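Long-range contacts in cellulosomal scaffoldin anchoring protein C (Acetivibrio cellulolyticus, PDB 4UYP), which anchors cellulosomes to the bacterial cell surface, this chain being its third cohesin, which holds the dockerin of the adaptor scaffoldin ScaB in a type I interaction: residues C[35-40]-C[116-121]; C[45-50]-C[66-71]. All blocks are in the same frame, centred on the assembly; numbering follows the deposited sequence.

Contact 1: residues C[35-40]-C[116-121]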
ATOM      1  N   SER C  35      -6.393  12.669   0.663  1.00  8.18           N
ATOM      2  CA  SER C  35      -5.443  11.836   1.472  1.00  7.97           C
ATOM      3  C   SER C  35      -4.364  11.323   0.512  1.00  8.72           C
ATOM      4  O   SER C  35      -4.592  11.135  -0.659  1.00  9.25           O
ATOM      5  CB  SER C  35      -6.161  10.673   2.155  1.00  9.54           C
ATOM      6  OG  SER C  35      -6.671   9.775   1.186  1.00 10.31           O
ATOM      7  N   PHE C  36      -3.186  11.182   1.102  1.00  9.29           N
ATOM      8  CA  PHE C  36      -2.060  10.739   0.299  1.00  9.24           C
ATOM      9  C   PHE C  36      -1.275   9.769   1.146  1.00  8.98           C
ATOM     10  O   PHE C  36      -0.885  10.112   2.275  1.00  9.28           O
ATOM     11  CB  PHE C  36      -1.148  11.928  -0.115  1.00 10.32           C
ATOM     12  CG  PHE C  36       0.025  11.509  -0.962  1.00 12.60           C
ATOM     13  CD1 PHE C  36      -0.216  11.222  -2.254  1.00 14.96           C
ATOM     14  CD2 PHE C  36       1.314  11.307  -0.400  1.00 17.75           C
ATOM     15  CE1 PHE C  36       0.723  10.758  -3.114  1.00 17.54           C
ATOM     16  CE2 PHE C  36       2.321  10.779  -1.321  1.00 16.45           C
ATOM     17  CZ  PHE C  36       1.945  10.578  -2.602  1.00 16.12           C
ATOM     18  N   ARG C  37      -1.088   8.500   0.716  1.00  8.37           N
ATOM     19  CA  ARG C  37      -0.309   7.531   1.510  1.00  9.17           C
ATOM     20  C   ARG C  37       0.798   6.973   0.686  1.00  8.73           C
ATOM     21  O   ARG C  37       0.604   6.655  -0.494  1.00  9.27           O
ATOM     22  CB  ARG C  37      -1.259   6.405   1.880  1.00  9.21           C
ATOM     23  CG  ARG C  37      -0.463   5.377   2.707  1.00 12.26           C
ATOM     24  CD  ARG C  37      -1.293   4.215   3.255  1.00 10.47           C
ATOM     25  NE  ARG C  37      -2.287   4.719   4.157  1.00 10.41           N
ATOM     26  CZ  ARG C  37      -2.943   3.900   4.941  1.00 11.14           C
ATOM     27  NH1 ARG C  37      -2.762   2.570   4.974  1.00 11.28           N
ATOM     28  NH2 ARG C  37      -3.865   4.366   5.783  1.00 10.68           N
ATOM     29  N   THR C  38       1.977   6.918   1.297  1.00  9.74           N
ATOM     30  CA  THR C  38       3.202   6.303   0.685  0.50  9.75           C
ATOM     31  C   THR C  38       3.531   5.064   1.460  1.00  9.72           C
ATOM     32  O   THR C  38       3.513   5.052   2.696  1.00 10.96           O
ATOM     33  CB  THR C  38       4.483   7.204   0.830  0.50 10.02           C
ATOM     34  OG1 THR C  38       4.770   7.462   2.187  0.50 10.41           O
ATOM     35  CG2 THR C  38       4.250   8.566   0.067  0.50 10.16           C
ATOM     36  N   ASN C  39       3.928   3.976   0.759  1.00  9.45           N
ATOM     37  CA  ASN C  39       4.581   2.854   1.441  1.00  9.23           C
ATOM     38  C   ASN C  39       6.096   2.820   1.179  1.00  8.85           C
ATOM     39  O   ASN C  39       6.579   3.389   0.225  1.00  9.98           O
ATOM     40  CB  ASN C  39       3.949   1.520   0.908  1.00 10.40           C
ATOM     41  CG  ASN C  39       2.468   1.383   1.386  1.00  9.46           C
ATOM     42  OD1 ASN C  39       1.553   1.664   0.558  1.00 10.50           O
ATOM     43  ND2 ASN C  39       2.253   1.041   2.614  1.00  9.29           N
ATOM     44  N   PHE C  40       6.654   2.062   2.078  1.00  8.54           N
ATOM     45  CA  PHE C  40       8.124   1.838   2.031  1.00  8.39           C
ATOM     46  C   PHE C  40       8.423   0.569   2.811  1.00  9.88           C
ATOM     47  O   PHE C  40       7.651   0.104   3.652  1.00  9.87           O
ATOM     48  CB  PHE C  40       8.888   3.024   2.692  1.00  8.89           C
ATOM     49  CG  PHE C  40       8.432   3.337   4.128  1.00  8.10           C
ATOM     50  CD1 PHE C  40       7.316   4.261   4.326  1.00  8.36           C
ATOM     51  CD2 PHE C  40       9.052   2.756   5.308  1.00  8.88           C
ATOM     52  CE1 PHE C  40       6.913   4.577   5.642  1.00  8.98           C
ATOM     53  CE2 PHE C  40       8.628   3.089   6.590  1.00 10.58           C
ATOM     54  CZ  PHE C  40       7.536   4.004   6.758  1.00 10.38           C
ATOM     55  N   SER C 116      -2.713   3.644  -4.079  1.00 11.00           N
ATOM     56  CA  SER C 116      -3.969   4.140  -4.703  1.00 11.54           C
ATOM     57  C   SER C 116      -5.152   3.731  -3.851  1.00 12.33           C
ATOM     58  O   SER C 116      -6.193   4.379  -4.062  1.00 12.41           O
ATOM     59  CB  SER C 116      -4.056   3.712  -6.180  1.00 15.11           C
ATOM     60  OG  SER C 116      -4.050   2.338  -6.083  1.00 15.73           O
ATOM     61  N   ALA C 117      -5.093   2.767  -2.961  1.00 11.02           N
ATOM     62  CA  ALA C 117      -6.225   2.417  -2.125  1.00  9.96           C
ATOM     63  C   ALA C 117      -6.524   3.436  -1.020  1.00 12.44           C
ATOM     64  O   ALA C 117      -7.587   3.442  -0.390  1.00 12.35           O
ATOM     65  CB  ALA C 117      -6.089   1.008  -1.578  1.00 12.09           C
ATOM     66  N   TYR C 118      -5.526   4.264  -0.721  1.00  9.87           N
ATOM     67  CA  TYR C 118      -5.590   5.148   0.431  1.00 10.33           C
ATOM     68  C   TYR C 118      -5.332   6.621   0.006  1.00  9.04           C
ATOM     69  O   TYR C 118      -5.240   7.498   0.906  1.00 11.27           O
ATOM     70  CB  TYR C 118      -4.552   4.744   1.548  1.00 11.67           C
ATOM     71  CG  TYR C 118      -4.960   3.472   2.194  1.00 10.69           C
ATOM     72  CD1 TYR C 118      -4.441   2.264   1.612  1.00 11.19           C
ATOM     73  CD2 TYR C 118      -5.725   3.444   3.357  1.00 11.70           C
ATOM     74  CE1 TYR C 118      -4.791   1.047   2.230  1.00 11.98           C
ATOM     75  CE2 TYR C 118      -6.109   2.214   3.965  1.00 13.24           C
ATOM     76  CZ  TYR C 118      -5.532   1.049   3.360  1.00 12.36           C
ATOM     77  OH  TYR C 118      -5.918  -0.179   3.905  1.00 16.77           O
ATOM     78  N   THR C 119      -5.255   6.873  -1.265  1.00  9.14           N
ATOM     79  CA  THR C 119      -4.939   8.199  -1.816  1.00  9.06           C
ATOM     80  C   THR C 119      -6.109   8.594  -2.649  1.00 11.32           C
ATOM     81  O   THR C 119      -6.487   7.866  -3.598  1.00 12.86           O
ATOM     82  CB  THR C 119      -3.699   8.121  -2.677  1.00 10.32           C
ATOM     83  OG1 THR C 119      -2.590   7.715  -1.824  1.00 10.15           O
ATOM     84  CG2 THR C 119      -3.293   9.448  -3.343  1.00 11.30           C
ATOM     85  N   SER C 120      -6.640   9.796  -2.367  1.00 10.02           N
ATOM     86  CA  SER C 120      -7.788  10.301  -3.194  0.50  8.71           C
ATOM     87  C   SER C 120      -7.785  11.800  -3.057  1.00  9.56           C
ATOM     88  O   SER C 120      -7.313  12.378  -2.073  1.00  9.56           O
ATOM     89  CB  SER C 120      -9.168   9.812  -2.736  0.50  9.00           C
ATOM     90  OG  SER C 120      -9.599  10.317  -1.467  0.50  6.41           O
ATOM     91  N   PHE C 121      -8.361  12.477  -4.040  1.00  9.43           N
ATOM     92  CA  PHE C 121      -8.383  13.954  -4.151  1.00  9.58           C
ATOM     93  C   PHE C 121      -9.780  14.419  -4.519  1.00 11.20           C
ATOM     94  O   PHE C 121     -10.409  13.773  -5.381  1.00 10.69           O
ATOM     95  CB  PHE C 121      -7.442  14.429  -5.213  1.00 10.46           C
ATOM     96  CG  PHE C 121      -5.973  14.215  -4.888  1.00 10.73           C
ATOM     97  CD1 PHE C 121      -5.396  12.959  -5.051  1.00 13.88           C
ATOM     98  CD2 PHE C 121      -5.223  15.246  -4.493  1.00 10.45           C
ATOM     99  CE1 PHE C 121      -4.005  12.841  -4.715  1.00 14.07           C
ATOM    100  CE2 PHE C 121      -3.864  15.131  -4.197  1.00 13.55           C
ATOM    101  CZ  PHE C 121      -3.297  13.898  -4.274  1.00 12.97           C
TER
HETATM  102  O   HOH W   1      -9.301   8.994   0.861  1.00  9.99           O
HETATM  103  O   HOH W   2      -4.111   7.642   3.660  1.00 11.87           O
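The guanidinium of Arg37 lies flat over one face of the Tyr118 ring, planes 11° apart, in a stacked cation-pi contact. Arg37 CZ sits 3.6 Å from the centroid of the Tyr118 ring. NH1 lies over the middle of the ring. Tyr118 CD2 lies over the centre of the guanidinium, 3.2 Å from Arg37 NH2. The Arg37 chain leaves with CG anti to the backbone N and bends at chi3 (-62°), which brings its flat end alongside the tyrosine.

Next to this stack, Ser35 and Ser120 form an antiparallel hydrogen-bonded pair. Ser35 N reaches Ser120 O at 2.9 Å, and Ser120 N returns to Ser35 O at 3.0 Å. Ser35 OG donates to Tyr118 O at 2.7 Å, from above the carbonyl plane. One water joins the two serine hydroxyls. At Arg37 a side chain stands in: Arg37 N donates almost straight (171°) to Thr119 OG1, 3.1 Å away. Backbone pairing resumes with Asn115, whose O is also bonded to Thr119 OG1. Thr119 CG2 packs against Phe36 CD1 at 3.7 Å.

In the outer shell, Arg37 NH2 bonds Val25 O of the ScaB chain, and Phe72 makes a second cation-pi contact with Arg37. Val25 of ScaB also packs on Ser35 and Tyr118. This is the dockerin-binding face of a type I cohesin, carried on adjacent antiparallel strands of its beta-sandwich.

Contact 2: residues C[45-50]-C[66-71]. With SO4 (sulfate ion), chain Q.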
ATOM      1  N   VAL C  45      14.060   1.851   5.402  1.00 10.14           N
ATOM      2  CA  VAL C  45      13.932   3.238   5.838  1.00 10.35           C
ATOM      3  C   VAL C  45      12.802   3.275   6.851  1.00 10.36           C
ATOM      4  O   VAL C  45      11.882   2.452   6.865  1.00 10.96           O
ATOM      5  CB  VAL C  45      13.594   4.205   4.687  1.00 10.14           C
ATOM      6  CG1 VAL C  45      14.785   4.231   3.691  1.00 12.26           C
ATOM      7  CG2 VAL C  45      12.294   3.869   3.975  1.00 11.47           C
ATOM      8  N   THR C  46      12.837   4.324   7.642  1.00  9.12           N
ATOM      9  CA  THR C  46      11.757   4.606   8.591  1.00  9.87           C
ATOM     10  C   THR C  46      11.525   6.137   8.549  1.00  9.52           C
ATOM     11  O   THR C  46      12.418   6.946   8.199  1.00  9.81           O
ATOM     12  CB  THR C  46      12.042   4.207  10.033  1.00 10.87           C
ATOM     13  OG1 THR C  46      13.347   4.700  10.447  1.00 13.04           O
ATOM     14  CG2 THR C  46      11.884   2.730  10.148  1.00 11.72           C
ATOM     15  N   VAL C  47      10.332   6.579   8.913  1.00  9.32           N
ATOM     16  CA  VAL C  47      10.053   8.026   8.906  1.00  8.19           C
ATOM     17  C   VAL C  47      10.553   8.695  10.190  1.00  8.56           C
ATOM     18  O   VAL C  47      10.193   8.276  11.309  1.00 10.14           O
ATOM     19  CB  VAL C  47       8.544   8.296   8.775  1.00  8.85           C
ATOM     20  CG1 VAL C  47       8.221   9.806   8.819  1.00 10.43           C
ATOM     21  CG2 VAL C  47       8.005   7.712   7.465  1.00  8.29           C
ATOM     22  N   ALA C  48      11.424   9.673  10.052  1.00  8.61           N
ATOM     23  CA  ALA C  48      11.881  10.503  11.167  1.00  8.99           C
ATOM     24  C   ALA C  48      10.881  11.607  11.451  1.00  9.53           C
ATOM     25  O   ALA C  48      10.606  11.957  12.636  1.00 11.54           O
ATOM     26  CB  ALA C  48      13.278  11.099  10.878  1.00 10.10           C
ATOM     27  N   SER C  49      10.325  12.215  10.392  1.00  9.09           N
ATOM     28  CA  SER C  49       9.361  13.327  10.569  1.00  9.12           C
ATOM     29  C   SER C  49       8.745  13.616   9.210  1.00  8.12           C
ATOM     30  O   SER C  49       9.281  13.209   8.134  1.00  8.70           O
ATOM     31  CB  SER C  49       9.988  14.626  11.053  1.00 10.14           C
ATOM     32  OG  SER C  49      11.077  15.027  10.214  1.00 11.96           O
ATOM     33  N   ILE C  50       7.563  14.257   9.183  1.00  8.40           N
ATOM     34  CA  ILE C  50       6.932  14.741   7.952  1.00  8.99           C
ATOM     35  C   ILE C  50       6.744  16.237   8.097  1.00  9.54           C
ATOM     36  O   ILE C  50       6.165  16.650   9.130  1.00 10.73           O
ATOM     37  CB  ILE C  50       5.578  14.029   7.749  1.00  9.68           C
ATOM     38  CG1 ILE C  50       5.829  12.534   7.570  1.00 11.06           C
ATOM     39  CG2 ILE C  50       4.899  14.598   6.462  1.00 10.56           C
ATOM     40  CD1 ILE C  50       4.527  11.748   7.475  1.00 12.87           C
ATOM     41  N   TYR C  66       2.309   8.162  10.665  1.00 12.60           N
ATOM     42  CA  TYR C  66       3.116   7.148  10.015  1.00 11.86           C
ATOM     43  C   TYR C  66       3.234   5.954  10.964  1.00 11.95           C
ATOM     44  O   TYR C  66       3.143   6.106  12.162  1.00 12.86           O
ATOM     45  CB  TYR C  66       4.502   7.705   9.628  1.00 12.37           C
ATOM     46  CG  TYR C  66       5.236   8.415  10.686  1.00 13.11           C
ATOM     47  CD1 TYR C  66       6.039   7.713  11.545  1.00 13.51           C
ATOM     48  CD2 TYR C  66       5.201   9.855  10.836  1.00 15.76           C
ATOM     49  CE1 TYR C  66       6.768   8.324  12.549  1.00 16.04           C
ATOM     50  CE2 TYR C  66       5.997  10.464  11.860  1.00 15.31           C
ATOM     51  CZ  TYR C  66       6.727   9.739  12.727  1.00 18.71           C
ATOM     52  OH  TYR C  66       7.449  10.308  13.779  1.00 22.78           O
ATOM     53  N   ASN C  67       3.461   4.815  10.338  1.00 12.61           N
ATOM     54  CA  ASN C  67       3.633   3.586  11.117  1.00 12.88           C
ATOM     55  C   ASN C  67       4.922   2.938  10.569  1.00 10.97           C
ATOM     56  O   ASN C  67       4.962   2.415   9.460  1.00 11.50           O
ATOM     57  CB  ASN C  67       2.385   2.698  10.886  1.00 14.11           C
ATOM     58  CG  ASN C  67       2.467   1.395  11.598  1.00 17.33           C
ATOM     59  OD1 ASN C  67       3.574   0.875  11.823  1.00 15.55           O
ATOM     60  ND2 ASN C  67       1.284   0.811  11.997  1.00 23.16           N
ATOM     61  N   ASN C  68       5.955   2.976  11.392  1.00 11.11           N
ATOM     62  CA  ASN C  68       7.296   2.510  10.999  1.00 11.39           C
ATOM     63  C   ASN C  68       7.444   0.997  11.204  1.00 14.80           C
ATOM     64  O   ASN C  68       8.505   0.454  10.821  1.00 16.08           O
ATOM     65  CB  ASN C  68       8.320   3.215  11.769  1.00 10.47           C
ATOM     66  CG  ASN C  68       8.616   4.648  11.233  1.00 10.20           C
ATOM     67  OD1 ASN C  68       8.538   4.811   9.979  1.00 10.33           O
ATOM     68  ND2 ASN C  68       8.990   5.587  12.062  1.00 10.51           N
ATOM     69  N   GLU C  69       6.474   0.330  11.746  1.00 13.27           N
ATOM     70  CA  GLU C  69       6.519  -1.095  11.737  0.50 13.96           C
ATOM     71  C   GLU C  69       5.885  -1.667  10.525  1.00 15.14           C
ATOM     72  O   GLU C  69       6.399  -2.659   9.933  1.00 17.17           O
ATOM     73  CB  GLU C  69       5.838  -1.633  13.025  0.50 15.32           C
ATOM     74  CG  GLU C  69       6.558  -1.372  14.348  0.50 16.69           C
ATOM     75  CD  GLU C  69       6.769   0.113  14.636  0.50 21.51           C
ATOM     76  OE1 GLU C  69       5.751   0.913  14.603  0.50 22.05           O
ATOM     77  OE2 GLU C  69       7.956   0.512  14.794  0.50 23.30           O
ATOM     78  N   ASN C  70       4.816  -1.021  10.030  1.00 14.53           N
ATOM     79  CA  ASN C  70       4.094  -1.510   8.898  1.00 16.01           C
ATOM     80  C   ASN C  70       4.482  -0.866   7.563  1.00 15.98           C
ATOM     81  O   ASN C  70       4.147  -1.326   6.499  1.00 18.58           O
ATOM     82  CB  ASN C  70       2.621  -1.362   9.178  1.00 18.20           C
ATOM     83  CG  ASN C  70       2.177  -2.360  10.283  1.00 30.83           C
ATOM     84  OD1 ASN C  70       2.902  -3.282  10.599  1.00 30.69           O
ATOM     85  ND2 ASN C  70       1.036  -2.125  10.866  1.00 36.05           N
ATOM     86  N   GLY C  71       5.238   0.176   7.609  1.00 11.12           N
ATOM     87  CA  GLY C  71       5.743   0.706   6.307  1.00 10.94           C
ATOM     88  C   GLY C  71       4.800   1.641   5.525  1.00  9.60           C
ATOM     89  O   GLY C  71       4.668   1.571   4.327  1.00  9.80           O
TER
HETATM   90  S   SO4 Q1148       8.196   5.894  15.718  1.00 42.66           S
HETATM   91  O1  SO4 Q1148       8.898   7.257  15.738  1.00 36.22           O
HETATM   92  O2  SO4 Q1148       8.827   4.812  14.903  1.00 33.38           O
HETATM   93  O3  SO4 Q1148       6.777   6.276  15.409  1.00 54.21           O
HETATM   94  O4  SO4 Q1148       8.196   5.323  17.122  1.00 46.00           O
HETATM   95  O   HOH W   3      10.029   8.780  14.036  1.00 26.84           O
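The side-chain amide of Asn68 makes two hydrogen bonds to the backbone of Val47, one accepted and one donated. Asn68 CG is anti to the carbonyl carbon, beside the backbone N (chi1 -79°), and the side chain meets Val47 at about a right angle. Val47 N donates to Asn68 OD1 at 2.7 Å and nearly straight, though from above the amide carbonyl plane. Asn68 ND2 donates in return to Val47 O at 3.0 Å, on a lone pair of that carbonyl. The amide thus pairs with both backbone polar groups of one residue, much as a neighbouring strand would. These two bonds fix the rotation of the amide. The CB of Thr46 rests against Asn68 OD1.

A sulfate, probably from the crystallisation liquor, takes the other N-H of the amide: Asn68 ND2 to sulfate O2 is 2.9 Å. A water bonded to Val47 O, Tyr66 OH and sulfate O1 joins the three groups.

The apolar part centres on the Tyr66 ring. Val47 CG1, anti to its backbone N, makes a CH-pi contact over one face, 3.7 Å from the centroid of the Tyr66 ring. Ile50 CD1 adds a touch at Tyr66 CD2, 3.9 Å away.

Within the turn, Asn67 OD1 accepts from Glu69 N at 3.0 Å and from Asn70 N at 2.9 Å. The first bond makes an Asx turn and, with the second, an Asx motif, in the loop that holds Asn68.

No strand pairing joins the two segments. Strand 45-52 pairs with strand 91-100, where Ala48 and Ser49 form a classic beta bulge opposite Asn97. Strand 62-67 lies beside strand 72-78, whose Ala73 touches both Tyr66 and Ile50. The contact therefore bridges the two outermost strands of the chain's sheet order, along one side of the cohesin sandwich.

How the contacts relate
After strands 3-11 and 16-24, strand 33-39 carries the 35-40 half of contact 1. The chain turns directly into strand 45-52, whose 45-50 part meets 66-71 after a short excursion, closing the small loop of contact 2. Only much later does 116-121 return to 35-40, so contact 2 is nested inside the large loop of contact 1. The centres lie about 14 Å apart. Phe40, just after strand 33-39, and Gly71, just before strand 72-78, connect the two contacts, with Phe40 N at 3.0 Å from Gly71 O, a probable hydrogen bond. The strands at the ScaB interface are thereby joined to the loop of contact 2.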